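Sensor protein PfeS (Pseudomonas aeruginosa, PDB 3KYZ) is a membrane-bound sensor histidine kinase that may activate its partner PfeR by phosphorylation, represented here by its sensor domain, probably periplasmic. Local coordinates at residues R20-D25 with S50-T55; E43-E48 with V57-P62. One frame throughout, in Å; residues are numbered along the deposited sequence.

Two ways of holding one helical region, 17-53, illustrate how contact chemistry follows place in a fold. Interaction 1 is internal to that region: it joins its first turns to its closing part, which the chain brings back together, through a small, partly buried polar patch with a water molecule between a tyrosine and a glutamate. Interaction 2 is the larger and more buried, packing 43-48 against the strand 57-60, with apolar side chains on one flank and an arginine bonded to a strand carbonyl on the other. They lie about 12 Å apart, centre to centre, and meet where S50 N touches V57 CG2, across the turn that leads from helix to strand.

Interaction 1 (R20-D25 with S50-T55); sequences RHYLAD and SAKEDT
Y22 reaches across to K52 and E53, and its side chain can be followed outward atom by atom. From CB, the ring carbon CG stands anti to the backbone N (chi1 -170°), which throws the ring across to the returning helical arm. The first ring atom to meet a partner is CE2, 3.6 Å from E53 OE2; the carboxylate oxygen lies at the ring edge, near its plane, while the carboxylate itself stands steeply across the ring, the two planes 80° apart. Farther out, Y22 OH is 3.5 Å from K52 NZ at the end of an extended lysine chain. No direct hydrogen bond spans the segments. A water does so instead, 2.6 Å from Y22 OH and donating to E53 OE2 at 2.5 Å. Y26 OH completes this polar cluster, hydrogen-bonded to both E53 OE2 and K52 NZ, and its ring meets that of Y22 edge-to-face. The buried carboxylate is further balanced by R121, in a salt bridge through E53 OE1. The contact thus ties the opening turns of 17-53 to its closing part, close to where T55 OG1 bonds to Q117 O on strand 113-117 and E53 packs on P119.

Interaction 2 (E43-E48 with V57-P62); sequences ERFRKE and VALVGP
R46 grips the backbone of V57, the residue whose CA is nearest its own across the contact, 5.9 Å from R46 CA. Its CG is anti to the backbone N (chi1 174°), and the chain runs extended as far as NE, carrying the guanidinium alongside the strand. There NE donates to V57 O at 2.7 Å with an N-H...O angle of 150°, the donor tilted somewhat from the carbonyl plane; a weak bond from NH2 reaches the same oxygen. A58 CB lies over one face of the guanidinium, and E76 holds NH2 in a salt bridge, so the group is fixed from several directions. The other flank is apolar and close-packed: L59 CD1 approaches the edge of the F45 ring, 3.9 Å from CD2, with the two side chains crossing at about a right angle, and also lies 4.3 Å from R46 CB. V57 CG1 rests 4.2 Å from R46 CA.

This is the helix-on-sheet packing of a Cache-clan sensor domain. Strand 57-60 is an outermost strand of the antiparallel sheet within this chain, paired with 113-117, and runs nearly antiparallel to the helix, at 156° with the axes 7.7 Å apart. V57 and L59 also touch L114 on that neighbouring strand.

The solvent side contrasts with this close fit. K47 points away from the strand, and the exposed R44 and E48 interact along the helix instead: in one of the two conformers of R44, NH2 meets the syn side of E48 OE2 at 3.0 Å, somewhat out of the carboxylate plane.

Interaction 1 (R20-D25 with S50-T55)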
loop_
_atom_site.group_PDB
_atom_site.type_symbol
_atom_site.label_atom_id
_atom_site.label_comp_id
_atom_site.label_asym_id
_atom_site.label_seq_id
_atom_site.Cartn_x
_atom_site.Cartn_y
_atom_site.Cartn_z
ATOM N N ARG A 20 -11.704 8.114 15.754
ATOM C CA ARG A 20 -11.803 6.913 14.935
ATOM C C ARG A 20 -13.216 6.800 14.384
ATOM O O ARG A 20 -13.414 6.533 13.203
ATOM C CB ARG A 20 -11.460 5.667 15.749
ATOM C CG ARG A 20 -10.044 5.666 16.272
ATOM C CD ARG A 20 -9.741 4.427 17.090
ATOM N NE ARG A 20 -8.594 4.659 17.959
ATOM C CZ ARG A 20 -8.034 3.735 18.728
ATOM N NH1 ARG A 20 -6.992 4.051 19.480
ATOM N NH2 ARG A 20 -8.510 2.496 18.744
ATOM N N HIS A 21 -14.202 7.015 15.250
ATOM C CA HIS A 21 -15.602 6.933 14.847
ATOM C C HIS A 21 -15.922 7.962 13.764
ATOM O O HIS A 21 -16.611 7.667 12.792
ATOM C CB HIS A 21 -16.509 7.132 16.061
ATOM C CG HIS A 21 -17.967 6.979 15.762
ATOM N ND1 HIS A 21 -18.759 8.032 15.361
ATOM C CD2 HIS A 21 -18.777 5.895 15.812
ATOM C CE1 HIS A 21 -19.995 7.604 15.174
ATOM N NE2 HIS A 21 -20.033 6.311 15.441
ATOM N N TYR A 22 -15.413 9.179 13.946
ATOM C CA TYR A 22 -15.628 10.268 12.997
ATOM C C TYR A 22 -15.097 9.929 11.605
ATOM O O TYR A 22 -15.789 10.096 10.595
ATOM C CB TYR A 22 -14.930 11.518 13.508
ATOM C CG TYR A 22 -15.250 12.796 12.774
ATOM C CD1 TYR A 22 -16.515 13.358 12.860
ATOM C CD2 TYR A 22 -14.278 13.471 12.042
ATOM C CE1 TYR A 22 -16.820 14.537 12.229
ATOM C CE2 TYR A 22 -14.581 14.668 11.395
ATOM C CZ TYR A 22 -15.862 15.190 11.500
ATOM O OH TYR A 22 -16.200 16.379 10.886
ATOM N N LEU A 23 -13.856 9.460 11.551
ATOM C CA LEU A 23 -13.254 9.131 10.268
ATOM C C LEU A 23 -13.928 7.905 9.660
ATOM O O LEU A 23 -14.130 7.838 8.447
ATOM C CB LEU A 23 -11.742 8.933 10.404
ATOM C CG LEU A 23 -10.968 10.191 10.823
ATOM C CD1 LEU A 23 -9.478 9.897 10.981
ATOM C CD2 LEU A 23 -11.201 11.345 9.842
ATOM N N ALA A 24 -14.299 6.944 10.501
ATOM C CA ALA A 24 -15.017 5.776 10.009
ATOM C C ALA A 24 -16.341 6.189 9.370
ATOM O O ALA A 24 -16.774 5.597 8.384
ATOM C CB ALA A 24 -15.248 4.767 11.119
ATOM N N ASP A 25 -16.984 7.210 9.921
ATOM C CA ASP A 25 -18.240 7.666 9.342
ATOM C C ASP A 25 -18.022 8.202 7.926
ATOM O O ASP A 25 -18.872 8.027 7.056
ATOM C CB ASP A 25 -18.917 8.718 10.227
ATOM C CG ASP A 25 -20.173 9.267 9.592
ATOM O OD1 ASP A 25 -21.233 8.626 9.720
ATOM O OD2 ASP A 25 -20.090 10.326 8.940
ATOM N N SER A 50 -12.025 16.319 0.589
ATOM C CA SER A 50 -10.714 16.935 0.507
ATOM C C SER A 50 -10.778 18.420 0.863
ATOM O O SER A 50 -9.928 18.936 1.590
ATOM C CB SER A 50 -10.128 16.754 -0.891
ATOM O OG SER A 50 -8.840 17.318 -0.940
ATOM N N ALA A 51 -11.785 19.107 0.345
ATOM C CA ALA A 51 -11.938 20.532 0.624
ATOM C C ALA A 51 -12.312 20.766 2.083
ATOM O O ALA A 51 -11.790 21.670 2.738
ATOM C CB ALA A 51 -12.980 21.145 -0.294
ATOM N N LYS A 52 -13.230 19.953 2.590
ATOM C CA LYS A 52 -13.693 20.122 3.960
ATOM C C LYS A 52 -12.558 19.953 4.968
ATOM O O LYS A 52 -12.406 20.762 5.879
ATOM C CB LYS A 52 -14.808 19.131 4.287
ATOM C CG LYS A 52 -15.348 19.294 5.696
ATOM C CD LYS A 52 -16.375 18.230 6.049
ATOM C CE LYS A 52 -16.868 18.418 7.474
ATOM N NZ LYS A 52 -17.758 17.308 7.851
ATOM N N GLU A 53 -11.763 18.902 4.789
ATOM C CA GLU A 53 -10.728 18.546 5.757
ATOM C C GLU A 53 -9.354 19.068 5.365
ATOM O O GLU A 53 -8.369 18.817 6.061
ATOM C CB GLU A 53 -10.679 17.028 5.947
ATOM C CG GLU A 53 -11.891 16.463 6.678
ATOM C CD GLU A 53 -11.903 16.792 8.155
ATOM O OE1 GLU A 53 -10.907 17.361 8.664
ATOM O OE2 GLU A 53 -12.918 16.473 8.813
ATOM N N ASP A 54 -9.294 19.783 4.245
ATOM C CA ASP A 54 -8.053 20.378 3.759
ATOM C C ASP A 54 -6.938 19.337 3.743
ATOM O O ASP A 54 -5.858 19.550 4.298
ATOM C CB ASP A 54 -7.658 21.581 4.627
ATOM C CG ASP A 54 -6.518 22.384 4.028
ATOM O OD1 ASP A 54 -6.329 22.320 2.792
ATOM O OD2 ASP A 54 -5.816 23.085 4.792
ATOM N N THR A 55 -7.208 18.206 3.100
ATOM C CA THR A 55 -6.261 17.107 3.101
ATOM C C THR A 55 -6.489 16.211 1.893
ATOM O O THR A 55 -7.566 16.238 1.277
ATOM C CB THR A 55 -6.379 16.278 4.399
ATOM O OG1 THR A 55 -5.224 15.442 4.537
ATOM C CG2 THR A 55 -7.639 15.418 4.396
HETATM O O HOH W 1 -14.101 17.936 10.461
#

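Interaction 2 (E43-E48 with V57-P62)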
loop_
_atom_site.group_PDB
_atom_site.type_symbol
_atom_site.label_atom_id
_atom_site.label_comp_id
_atom_site.label_asym_id
_atom_site.label_seq_id
_atom_site.Cartn_x
_atom_site.Cartn_y
_atom_site.Cartn_z
ATOM N N GLU A 43 -16.195 10.622 -7.248
ATOM C CA GLU A 43 -15.416 11.794 -7.632
ATOM C C GLU A 43 -15.868 13.018 -6.835
ATOM O O GLU A 43 -15.053 13.742 -6.265
ATOM C CB GLU A 43 -15.558 12.055 -9.132
ATOM C CG GLU A 43 -14.667 13.168 -9.651
ATOM C CD GLU A 43 -13.222 12.739 -9.789
ATOM O OE1 GLU A 43 -12.943 11.529 -9.644
ATOM O OE2 GLU A 43 -12.366 13.612 -10.052
ATOM N N ARG A 44 -17.176 13.241 -6.786
ATOM C CA ARG A 44 -17.701 14.384 -6.050
ATOM C C ARG A 44 -17.407 14.268 -4.560
ATOM O O ARG A 44 -17.028 15.255 -3.924
ATOM C CB ARG A 44 -19.199 14.561 -6.290
ATOM C CG ARG A 44 -19.775 15.795 -5.611
ATOM C CD ARG A 44 -21.195 16.069 -6.074
ATOM N NE ARG A 44 -22.034 14.882 -5.965
ATOM C CZ ARG A 44 -22.657 14.507 -4.854
ATOM N NH1 ARG A 44 -23.401 13.409 -4.852
ATOM N NH2 ARG A 44 -22.536 15.228 -3.746
ATOM N N PHE A 45 -17.562 13.067 -4.009
ATOM C CA PHE A 45 -17.301 12.873 -2.586
ATOM C C PHE A 45 -15.839 13.167 -2.251
ATOM O O PHE A 45 -15.532 13.839 -1.270
ATOM C CB PHE A 45 -17.677 11.462 -2.124
ATOM C CG PHE A 45 -17.448 11.246 -0.664
ATOM C CD1 PHE A 45 -18.428 11.574 0.258
ATOM C CD2 PHE A 45 -16.229 10.768 -0.203
ATOM C CE1 PHE A 45 -18.208 11.398 1.614
ATOM C CE2 PHE A 45 -16.007 10.594 1.153
ATOM C CZ PHE A 45 -16.995 10.905 2.061
ATOM N N ARG A 46 -14.938 12.647 -3.069
ATOM C CA ARG A 46 -13.518 12.874 -2.883
ATOM C C ARG A 46 -13.186 14.371 -2.838
ATOM O O ARG A 46 -12.472 14.845 -1.949
ATOM C CB ARG A 46 -12.756 12.200 -4.023
ATOM C CG ARG A 46 -11.308 12.485 -4.010
ATOM C CD ARG A 46 -10.628 11.917 -5.233
ATOM N NE ARG A 46 -9.208 11.960 -4.980
ATOM C CZ ARG A 46 -8.258 11.715 -5.867
ATOM N NH1 ARG A 46 -8.556 11.388 -7.123
ATOM N NH2 ARG A 46 -6.998 11.805 -5.477
ATOM N N LYS A 47 -13.731 15.119 -3.788
ATOM C CA LYS A 47 -13.497 16.559 -3.855
ATOM C C LYS A 47 -14.058 17.278 -2.622
ATOM O O LYS A 47 -13.402 18.148 -2.044
ATOM C CB LYS A 47 -14.120 17.131 -5.126
ATOM C CG LYS A 47 -13.395 16.756 -6.416
ATOM C CD LYS A 47 -14.124 17.360 -7.606
ATOM C CE LYS A 47 -13.545 16.905 -8.931
ATOM N NZ LYS A 47 -14.500 17.210 -10.038
ATOM N N GLU A 48 -15.277 16.924 -2.234
ATOM C CA GLU A 48 -15.936 17.567 -1.098
ATOM C C GLU A 48 -15.187 17.302 0.207
ATOM O O GLU A 48 -14.977 18.217 1.014
ATOM C CB GLU A 48 -17.390 17.090 -0.970
ATOM C CG GLU A 48 -18.312 17.559 -2.092
ATOM C CD GLU A 48 -19.679 16.891 -2.039
ATOM O OE1 GLU A 48 -19.863 15.975 -1.209
ATOM O OE2 GLU A 48 -20.571 17.276 -2.826
ATOM N N VAL A 57 -7.416 13.043 -0.246
ATOM C CA VAL A 57 -8.403 11.986 -0.100
ATOM C C VAL A 57 -8.436 11.166 -1.382
ATOM O O VAL A 57 -8.260 11.717 -2.475
ATOM C CB VAL A 57 -9.819 12.582 0.137
ATOM C CG1 VAL A 57 -10.884 11.492 0.069
ATOM C CG2 VAL A 57 -9.862 13.320 1.464
ATOM N N ALA A 58 -8.652 9.858 -1.257
ATOM C CA ALA A 58 -8.928 9.020 -2.426
ATOM C C ALA A 58 -9.935 7.935 -2.064
ATOM O O ALA A 58 -9.985 7.495 -0.915
ATOM C CB ALA A 58 -7.640 8.390 -2.975
ATOM N N LEU A 59 -10.756 7.538 -3.032
ATOM C CA LEU A 59 -11.578 6.343 -2.905
ATOM C C LEU A 59 -10.976 5.352 -3.871
ATOM O O LEU A 59 -10.864 5.643 -5.056
ATOM C CB LEU A 59 -13.034 6.627 -3.294
ATOM C CG LEU A 59 -13.896 7.263 -2.199
ATOM C CD1 LEU A 59 -13.343 8.625 -1.796
ATOM C CD2 LEU A 59 -15.337 7.378 -2.660
ATOM N N VAL A 60 -10.554 4.197 -3.370
ATOM C CA VAL A 60 -9.899 3.225 -4.254
ATOM C C VAL A 60 -10.553 1.860 -4.181
ATOM O O VAL A 60 -11.127 1.486 -3.151
ATOM C CB VAL A 60 -8.372 3.106 -4.016
ATOM C CG1 VAL A 60 -7.691 4.461 -4.191
ATOM C CG2 VAL A 60 -8.074 2.533 -2.656
ATOM N N GLY A 61 -10.484 1.132 -5.291
ATOM C CA GLY A 61 -11.127 -0.161 -5.393
ATOM C C GLY A 61 -10.218 -1.319 -5.021
ATOM O O GLY A 61 -9.125 -1.115 -4.472
ATOM N N PRO A 62 -10.663 -2.548 -5.328
ATOM C CA PRO A 62 -9.952 -3.773 -4.933
ATOM C C PRO A 62 -8.568 -3.903 -5.575
ATOM O O PRO A 62 -7.709 -4.598 -5.034
ATOM C CB PRO A 62 -10.861 -4.903 -5.433
ATOM C CG PRO A 62 -12.140 -4.278 -5.849
ATOM C CD PRO A 62 -11.915 -2.818 -6.060
#